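Local coordinates for multifunctional non-homologous end joining DNA repair protein LigD (Mycobacterium tuberculosis, PDB 2IRY) that probably joins with Ku to repair DNA double-strand breaks by non-homologous end joining, this chain being its primase-polymerase part, which holds a bound dGTP, at residues D34-V39 against Y244-R249; A110-V115 against T239-Y244. One frame throughout, in Å; residues are numbered along the deposited sequence.

How the interactions relate
Both contacts are buried parts of the primase-polymerase domain and share Tyr244, the residue that ends one segment and begins the other. Interaction 2, nearer the centre of the chain, is sheet pairing between strands 112-115 and 240-241, with backbone bonds along its length and a histidine facing the nucleotide. Interaction 1 carries the same chain onward as a loop against helix 29-47, held by tyrosine hydroxyls and apolar packing. They touch directly: Arg247 NE forms a salt bridge with Glu112 OE2 at 2.9 Å, which probably steadies the arginine of the loop. Both reach the dGTP, interaction 1 through charged bonds to phosphates, interaction 2 beside sugar and base.

Interaction 1 (D34-V39 against Y244-R249). With DGT (2'-deoxyguanosine-5'-triphosphate), chain D.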
loop_
_atom_site.group_PDB
_atom_site.type_symbol
_atom_site.label_atom_id
_atom_site.label_comp_id
_atom_site.label_asym_id
_atom_site.label_seq_id
_atom_site.Cartn_x
_atom_site.Cartn_y
_atom_site.Cartn_z
ATOM N N ASP A 34 14.234 -1.418 -12.960
ATOM C CA ASP A 34 15.331 -1.119 -12.044
ATOM C C ASP A 34 14.815 -0.605 -10.699
ATOM O O ASP A 34 15.395 -0.924 -9.659
ATOM C CB ASP A 34 16.326 -0.131 -12.644
ATOM C CG ASP A 34 17.188 -0.761 -13.749
ATOM O OD1 ASP A 34 17.306 -2.003 -13.821
ATOM O OD2 ASP A 34 17.783 0.004 -14.526
ATOM N N TYR A 35 13.746 0.189 -10.747
ATOM C CA TYR A 35 13.132 0.720 -9.518
ATOM C C TYR A 35 12.681 -0.435 -8.608
ATOM O O TYR A 35 12.991 -0.458 -7.424
ATOM C CB TYR A 35 11.943 1.655 -9.810
ATOM C CG TYR A 35 11.226 1.980 -8.511
ATOM C CD1 TYR A 35 11.793 2.890 -7.599
ATOM C CD2 TYR A 35 10.032 1.339 -8.169
ATOM C CE1 TYR A 35 11.183 3.183 -6.360
ATOM C CE2 TYR A 35 9.394 1.610 -6.909
ATOM C CZ TYR A 35 9.980 2.528 -6.022
ATOM O OH TYR A 35 9.373 2.796 -4.803
ATOM N N TYR A 36 11.926 -1.374 -9.168
ATOM C CA TYR A 36 11.431 -2.495 -8.374
ATOM C C TYR A 36 12.555 -3.422 -7.874
ATOM O O TYR A 36 12.493 -3.959 -6.738
ATOM C CB TYR A 36 10.317 -3.228 -9.103
ATOM C CG TYR A 36 8.971 -2.536 -8.872
ATOM C CD1 TYR A 36 8.530 -2.248 -7.548
ATOM C CD2 TYR A 36 8.141 -2.185 -9.938
ATOM C CE1 TYR A 36 7.294 -1.622 -7.276
ATOM C CE2 TYR A 36 6.884 -1.565 -9.686
ATOM C CZ TYR A 36 6.487 -1.259 -8.342
ATOM O OH TYR A 36 5.284 -0.651 -8.106
ATOM N N ALA A 37 13.613 -3.553 -8.670
ATOM C CA ALA A 37 14.830 -4.247 -8.165
ATOM C C ALA A 37 15.455 -3.501 -6.982
ATOM O O ALA A 37 15.870 -4.143 -5.992
ATOM C CB ALA A 37 15.853 -4.436 -9.266
ATOM N N GLY A 38 15.536 -2.170 -7.131
ATOM C CA GLY A 38 16.089 -1.246 -6.115
ATOM C C GLY A 38 15.356 -1.246 -4.784
ATOM O O GLY A 38 15.995 -1.119 -3.721
ATOM N N VAL A 39 14.032 -1.406 -4.825
ATOM C CA VAL A 39 13.223 -1.364 -3.596
ATOM C C VAL A 39 12.828 -2.731 -3.046
ATOM O O VAL A 39 12.262 -2.800 -1.947
ATOM C CB VAL A 39 11.972 -0.451 -3.717
ATOM C CG1 VAL A 39 12.381 1.014 -4.012
ATOM C CG2 VAL A 39 10.979 -1.004 -4.768
ATOM N N TYR A 244 6.020 1.599 -1.048
ATOM C CA TYR A 244 7.059 1.518 -2.115
ATOM C C TYR A 244 6.471 1.267 -3.517
ATOM O O TYR A 244 7.191 1.391 -4.522
ATOM C CB TYR A 244 8.193 0.531 -1.806
ATOM C CG TYR A 244 8.949 0.875 -0.550
ATOM C CD1 TYR A 244 9.897 1.908 -0.559
ATOM C CD2 TYR A 244 8.680 0.226 0.661
ATOM C CE1 TYR A 244 10.587 2.273 0.613
ATOM C CE2 TYR A 244 9.371 0.577 1.838
ATOM C CZ TYR A 244 10.322 1.582 1.791
ATOM O OH TYR A 244 11.014 1.951 2.898
ATOM N N SER A 245 5.158 1.016 -3.589
ATOM C CA SER A 245 4.530 0.890 -4.911
ATOM C C SER A 245 4.626 2.209 -5.664
ATOM O O SER A 245 4.446 3.276 -5.097
ATOM C CB SER A 245 3.058 0.443 -4.862
ATOM O OG SER A 245 2.572 0.233 -6.191
ATOM N N LEU A 246 4.859 2.110 -6.969
ATOM C CA LEU A 246 4.617 3.213 -7.874
ATOM C C LEU A 246 3.096 3.507 -7.937
ATOM O O LEU A 246 2.251 2.688 -7.528
ATOM C CB LEU A 246 5.145 2.909 -9.288
ATOM C CG LEU A 246 6.666 2.872 -9.476
ATOM C CD1 LEU A 246 6.964 2.185 -10.788
ATOM C CD2 LEU A 246 7.204 4.280 -9.442
ATOM N N ARG A 247 2.781 4.711 -8.393
ATOM C CA ARG A 247 1.410 5.099 -8.677
ATOM C C ARG A 247 1.285 5.301 -10.198
ATOM O O ARG A 247 2.205 5.862 -10.858
ATOM C CB ARG A 247 1.024 6.402 -7.953
ATOM C CG ARG A 247 1.165 6.389 -6.398
ATOM C CD ARG A 247 0.452 5.159 -5.796
ATOM N NE ARG A 247 -0.938 4.992 -6.215
ATOM C CZ ARG A 247 -1.996 5.236 -5.443
ATOM N NH1 ARG A 247 -1.843 5.671 -4.205
ATOM N NH2 ARG A 247 -3.222 5.024 -5.911
ATOM N N GLY A 248 0.118 4.921 -10.729
ATOM C CA GLY A 248 -0.182 5.097 -12.155
ATOM C C GLY A 248 -0.811 6.462 -12.352
ATOM O O GLY A 248 -2.029 6.594 -12.577
ATOM N N ARG A 249 0.018 7.487 -12.253
ATOM C CA ARG A 249 -0.422 8.869 -12.317
ATOM C C ARG A 249 0.470 9.576 -13.313
ATOM O O ARG A 249 1.427 8.993 -13.815
ATOM C CB ARG A 249 -0.310 9.522 -10.934
ATOM C CG ARG A 249 -1.231 8.863 -9.890
ATOM C CD ARG A 249 -1.047 9.466 -8.528
ATOM N NE ARG A 249 -1.325 10.910 -8.519
ATOM C CZ ARG A 249 -2.537 11.454 -8.430
ATOM N NH1 ARG A 249 -3.625 10.689 -8.327
ATOM N NH2 ARG A 249 -2.663 12.779 -8.435
HETATM P PG DGT D . -5.290 9.420 -2.316
HETATM O O1G DGT D . -5.187 10.409 -3.447
HETATM O O2G DGT D . -6.680 9.382 -1.717
HETATM O O3G DGT D . -4.164 9.548 -1.311
HETATM O O3B DGT D . -5.021 7.970 -3.006
HETATM P PB DGT D . -5.229 6.520 -2.301
HETATM O O1B DGT D . -4.092 5.618 -2.706
HETATM O O2B DGT D . -5.531 6.643 -0.826
HETATM O O3A DGT D . -6.590 5.977 -3.008
HETATM P PA DGT D . -6.672 5.641 -4.589
HETATM O O1A DGT D . -8.120 5.485 -4.994
HETATM O O2A DGT D . -5.853 6.672 -5.335
HETATM O "O5'" DGT D . -5.960 4.178 -4.659
HETATM C "C5'" DGT D . -6.525 3.019 -4.017
HETATM C "C4'" DGT D . -8.052 3.077 -3.918
HETATM O "O4'" DGT D . -8.666 2.309 -4.958
HETATM C "C3'" DGT D . -8.617 2.582 -2.601
HETATM O "O3'" DGT D . -8.892 3.695 -1.750
HETATM C "C2'" DGT D . -9.901 1.861 -2.969
HETATM C "C1'" DGT D . -9.812 1.616 -4.473
HETATM N N9 DGT D . -9.609 0.181 -4.780
HETATM C C8 DGT D . -8.797 -0.654 -4.108
HETATM N N7 DGT D . -8.812 -1.905 -4.625
HETATM C C5 DGT D . -9.658 -1.876 -5.666
HETATM C C6 DGT D . -10.133 -2.865 -6.661
HETATM O O6 DGT D . -9.715 -4.035 -6.608
HETATM N N1 DGT D . -11.010 -2.463 -7.597
HETATM C C2 DGT D . -11.464 -1.188 -7.649
HETATM N N2 DGT D . -12.342 -0.851 -8.623
HETATM N N3 DGT D . -11.066 -0.220 -6.771
HETATM C C4 DGT D . -10.182 -0.503 -5.776
#
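Tyr35 projects from helix 29-47 of the primase-polymerase domain, a member of the archaeo-eukaryotic primase clan, to the loop that follows strand 240-241. Its OH donates to Tyr244 O over 2.6 Å, and that oxygen lies at the ring edge, close to the ring plane. The phenol gets there because CG stands opposite the residue's own backbone nitrogen (chi1 171°), beside its carbonyl carbon. Leu246 covers one face of the ring: CD2 sits above it toward the rim, and Leu246 CG comes within 3.9 Å of Tyr35 CD2 as the two side chains run past each other in opposite directions. Tyr36 supplies a second hydroxyl, used the other way round. Its OH accepts the Leu246 N-H at 3.0 Å, a fairly straight bond of 161°, and also hydrogen-bonds to Leu111 O, so two backbone partners fix it deep in the protein. Leu246 CD1 lies 3.9 Å from Tyr36 CE2 and also comes near Tyr35 CD2, which itself lies over a face of the Tyr36 ring near its rim. One turn after Tyr35, Val39 CG2 packs at 4.3 Å on Tyr244 CB, while helix 273-283 closes over Val39 and Tyr35. The Tyr244 phenol continues outward, and its OH hydrogen-bonds Asp285 OD1. On the loop, Ser245 OG donates to Leu246 O at 2.8 Å, in the carbonyl plane and on a lone pair, and also hydrogen-bonds Val113 N. Beyond it Arg247 heads away from the helix, its chain bent at chi2 and chi3, and meets the dGTP with the edge of its guanidinium: NH1 donates to O1B of the dGTP at 2.7 Å (162°), and NH2 donates to O5' of the dGTP at 3.1 Å.

Interaction 2 (A110-V115 against T239-Y244); sequences ALEVHV and TTIAPY. With DGT (2'-deoxyguanosine-5'-triphosphate), chain D.
Ile241 lays its CD1 methyl over one face of the His114 imidazole, 3.9 Å from the ring centroid and 19° off the normal, a clear CH-pi contact. Its CG1 branch, anti to the backbone N at chi1 -168°, carries the methyl there, and the same methyl rests 3.7 Å from Glu112 CB, the two side chains crossing at about a right angle. At the edge of the imidazole, His114 CE1 meets C5' of the dGTP at 3.8 Å. Thr239 brings OG1 to 3.0 Å from N7 of the guanine, while Ile241 CG2 faces the beta-phosphate. A water bridges the two segments: it hydrogen-bonds to His114 ND1 at 2.7 Å and donates to Thr239 O at 2.6 Å. At the other ring nitrogen, NE2 of His114 donates to Glu112 OE1 at 2.8 Å; the carboxylate is met on its anti side, out of its plane, although its oxygen lies near the plane of the imidazole. With both ring nitrogens engaged, the rotation of His114 is fixed. Glu112 OE2 turns to the loop after strand 240-241, where Gly248 N is a probable donor beside Arg247. Beneath these side chains the backbones pair antiparallel. His114 and Ile241 form a non-hydrogen-bonded pair on the nucleotide side; Val115 and Thr240 bond in both directions, with side chains on the opposite face, and Ala242 N donates to Val113 O at 2.8 Å. Further out, Phe67 meets the His114 ring edge-to-face, Thr240 OG1 hydrogen-bonds Gln233 OE1, and strand 53-56 flanks strand 112-115 across a classic bulge in which Leu111 and Glu112 face Lys55. Strand 240-241, outermost in this small antiparallel sheet, thus walls the nucleotide site of the primase-polymerase domain, consistent with substrate binding by His114 and Thr239.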
loop_
_atom_site.group_PDB
_atom_site.type_symbol
_atom_site.label_atom_id
_atom_site.label_comp_id
_atom_site.label_asym_id
_atom_site.label_seq_id
_atom_site.Cartn_x
_atom_site.Cartn_y
_atom_site.Cartn_z
ATOM N N ALA A 110 2.493 -3.730 -14.246
ATOM C CA ALA A 110 1.686 -3.578 -13.031
ATOM C C ALA A 110 2.302 -2.464 -12.192
ATOM O O ALA A 110 3.044 -2.707 -11.185
ATOM C CB ALA A 110 1.628 -4.909 -12.236
ATOM N N LEU A 111 2.014 -1.215 -12.572
ATOM C CA LEU A 111 2.644 -0.109 -11.860
ATOM C C LEU A 111 2.274 -0.132 -10.390
ATOM O O LEU A 111 3.070 0.235 -9.503
ATOM C CB LEU A 111 2.239 1.243 -12.465
ATOM C CG LEU A 111 2.566 1.337 -13.967
ATOM C CD1 LEU A 111 2.085 2.659 -14.488
ATOM C CD2 LEU A 111 4.119 1.137 -14.195
ATOM N N GLU A 112 1.044 -0.551 -10.124
ATOM C CA GLU A 112 0.572 -0.512 -8.736
ATOM C C GLU A 112 0.375 -1.911 -8.163
ATOM O O GLU A 112 -0.159 -2.790 -8.823
ATOM C CB GLU A 112 -0.723 0.305 -8.607
ATOM C CG GLU A 112 -0.545 1.798 -8.790
ATOM C CD GLU A 112 -1.833 2.595 -8.611
ATOM O OE1 GLU A 112 -2.885 1.964 -8.371
ATOM O OE2 GLU A 112 -1.785 3.862 -8.723
ATOM N N VAL A 113 0.829 -2.092 -6.915
ATOM C CA VAL A 113 0.625 -3.322 -6.156
ATOM C C VAL A 113 -0.215 -2.894 -4.947
ATOM O O VAL A 113 0.142 -1.922 -4.256
ATOM C CB VAL A 113 1.963 -3.908 -5.639
ATOM C CG1 VAL A 113 1.706 -5.083 -4.707
ATOM C CG2 VAL A 113 2.937 -4.252 -6.837
ATOM N N HIS A 114 -1.334 -3.580 -4.717
ATOM C CA HIS A 114 -2.281 -3.241 -3.636
ATOM C C HIS A 114 -2.447 -4.495 -2.758
ATOM O O HIS A 114 -2.516 -5.591 -3.297
ATOM C CB HIS A 114 -3.651 -2.875 -4.187
ATOM C CG HIS A 114 -3.681 -1.638 -5.037
ATOM N ND1 HIS A 114 -4.316 -0.478 -4.631
ATOM C CD2 HIS A 114 -3.200 -1.393 -6.279
ATOM C CE1 HIS A 114 -4.227 0.427 -5.593
ATOM N NE2 HIS A 114 -3.548 -0.096 -6.599
ATOM N N VAL A 115 -2.421 -4.336 -1.435
ATOM C CA VAL A 115 -2.514 -5.466 -0.498
ATOM C C VAL A 115 -3.483 -5.144 0.647
ATOM O O VAL A 115 -3.632 -3.979 1.018
ATOM C CB VAL A 115 -1.115 -5.908 0.105
ATOM C CG1 VAL A 115 -0.183 -6.391 -1.001
ATOM C CG2 VAL A 115 -0.456 -4.775 0.964
ATOM N N THR A 239 -8.374 -3.456 -0.231
ATOM C CA THR A 239 -6.898 -3.450 -0.439
ATOM C C THR A 239 -6.423 -2.016 -0.485
ATOM O O THR A 239 -7.207 -1.104 -0.829
ATOM C CB THR A 239 -6.459 -4.168 -1.747
ATOM O OG1 THR A 239 -7.050 -3.529 -2.893
ATOM C CG2 THR A 239 -6.875 -5.556 -1.716
ATOM N N THR A 240 -5.145 -1.812 -0.152
ATOM C CA THR A 240 -4.549 -0.474 -0.075
ATOM C C THR A 240 -3.205 -0.530 -0.790
ATOM O O THR A 240 -2.476 -1.528 -0.678
ATOM C CB THR A 240 -4.385 -0.066 1.424
ATOM O OG1 THR A 240 -5.694 0.062 2.023
ATOM C CG2 THR A 240 -3.628 1.235 1.569
ATOM N N ILE A 241 -2.880 0.535 -1.528
ATOM C CA ILE A 241 -1.587 0.635 -2.221
ATOM C C ILE A 241 -0.427 0.228 -1.301
ATOM O O ILE A 241 -0.332 0.686 -0.138
ATOM C CB ILE A 241 -1.375 2.077 -2.792
ATOM C CG1 ILE A 241 -0.187 2.083 -3.756
ATOM C CG2 ILE A 241 -1.238 3.119 -1.637
ATOM C CD1 ILE A 241 -0.538 1.400 -5.094
ATOM N N ALA A 242 0.435 -0.653 -1.784
ATOM C CA ALA A 242 1.528 -1.152 -0.945
ATOM C C ALA A 242 2.586 -0.085 -0.764
ATOM O O ALA A 242 2.880 0.633 -1.710
ATOM C CB ALA A 242 2.155 -2.404 -1.555
ATOM N N PRO A 243 3.146 0.031 0.458
ATOM C CA PRO A 243 4.349 0.879 0.591
ATOM C C PRO A 243 5.427 0.553 -0.471
ATOM O O PRO A 243 5.687 -0.618 -0.759
ATOM C CB PRO A 243 4.860 0.529 1.989
ATOM C CG PRO A 243 3.548 0.215 2.775
ATOM C CD PRO A 243 2.765 -0.602 1.742
ATOM N N TYR A 244 6.020 1.599 -1.048
ATOM C CA TYR A 244 7.059 1.518 -2.115
ATOM C C TYR A 244 6.471 1.267 -3.517
ATOM O O TYR A 244 7.191 1.391 -4.522
ATOM C CB TYR A 244 8.193 0.531 -1.806
ATOM C CG TYR A 244 8.949 0.875 -0.550
ATOM C CD1 TYR A 244 9.897 1.908 -0.559
ATOM C CD2 TYR A 244 8.680 0.226 0.661
ATOM C CE1 TYR A 244 10.587 2.273 0.613
ATOM C CE2 TYR A 244 9.371 0.577 1.838
ATOM C CZ TYR A 244 10.322 1.582 1.791
ATOM O OH TYR A 244 11.014 1.951 2.898
HETATM P PG DGT D . -5.290 9.420 -2.316
HETATM O O1G DGT D . -5.187 10.409 -3.447
HETATM O O2G DGT D . -6.680 9.382 -1.717
HETATM O O3G DGT D . -4.164 9.548 -1.311
HETATM O O3B DGT D . -5.021 7.970 -3.006
HETATM P PB DGT D . -5.229 6.520 -2.301
HETATM O O1B DGT D . -4.092 5.618 -2.706
HETATM O O2B DGT D . -5.531 6.643 -0.826
HETATM O O3A DGT D . -6.590 5.977 -3.008
HETATM P PA DGT D . -6.672 5.641 -4.589
HETATM O O1A DGT D . -8.120 5.485 -4.994
HETATM O O2A DGT D . -5.853 6.672 -5.335
HETATM O "O5'" DGT D . -5.960 4.178 -4.659
HETATM C "C5'" DGT D . -6.525 3.019 -4.017
HETATM C "C4'" DGT D . -8.052 3.077 -3.918
HETATM O "O4'" DGT D . -8.666 2.309 -4.958
HETATM C "C3'" DGT D . -8.617 2.582 -2.601
HETATM O "O3'" DGT D . -8.892 3.695 -1.750
HETATM C "C2'" DGT D . -9.901 1.861 -2.969
HETATM C "C1'" DGT D . -9.812 1.616 -4.473
HETATM N N9 DGT D . -9.609 0.181 -4.780
HETATM C C8 DGT D . -8.797 -0.654 -4.108
HETATM N N7 DGT D . -8.812 -1.905 -4.625
HETATM C C5 DGT D . -9.658 -1.876 -5.666
HETATM C C6 DGT D . -10.133 -2.865 -6.661
HETATM O O6 DGT D . -9.715 -4.035 -6.608
HETATM N N1 DGT D . -11.010 -2.463 -7.597
HETATM C C2 DGT D . -11.464 -1.188 -7.649
HETATM N N2 DGT D . -12.342 -0.851 -8.623
HETATM N N3 DGT D . -11.066 -0.220 -6.771
HETATM C C4 DGT D . -10.182 -0.503 -5.776
HETATM O O HOH W 1 -6.540 -0.117 -3.194
#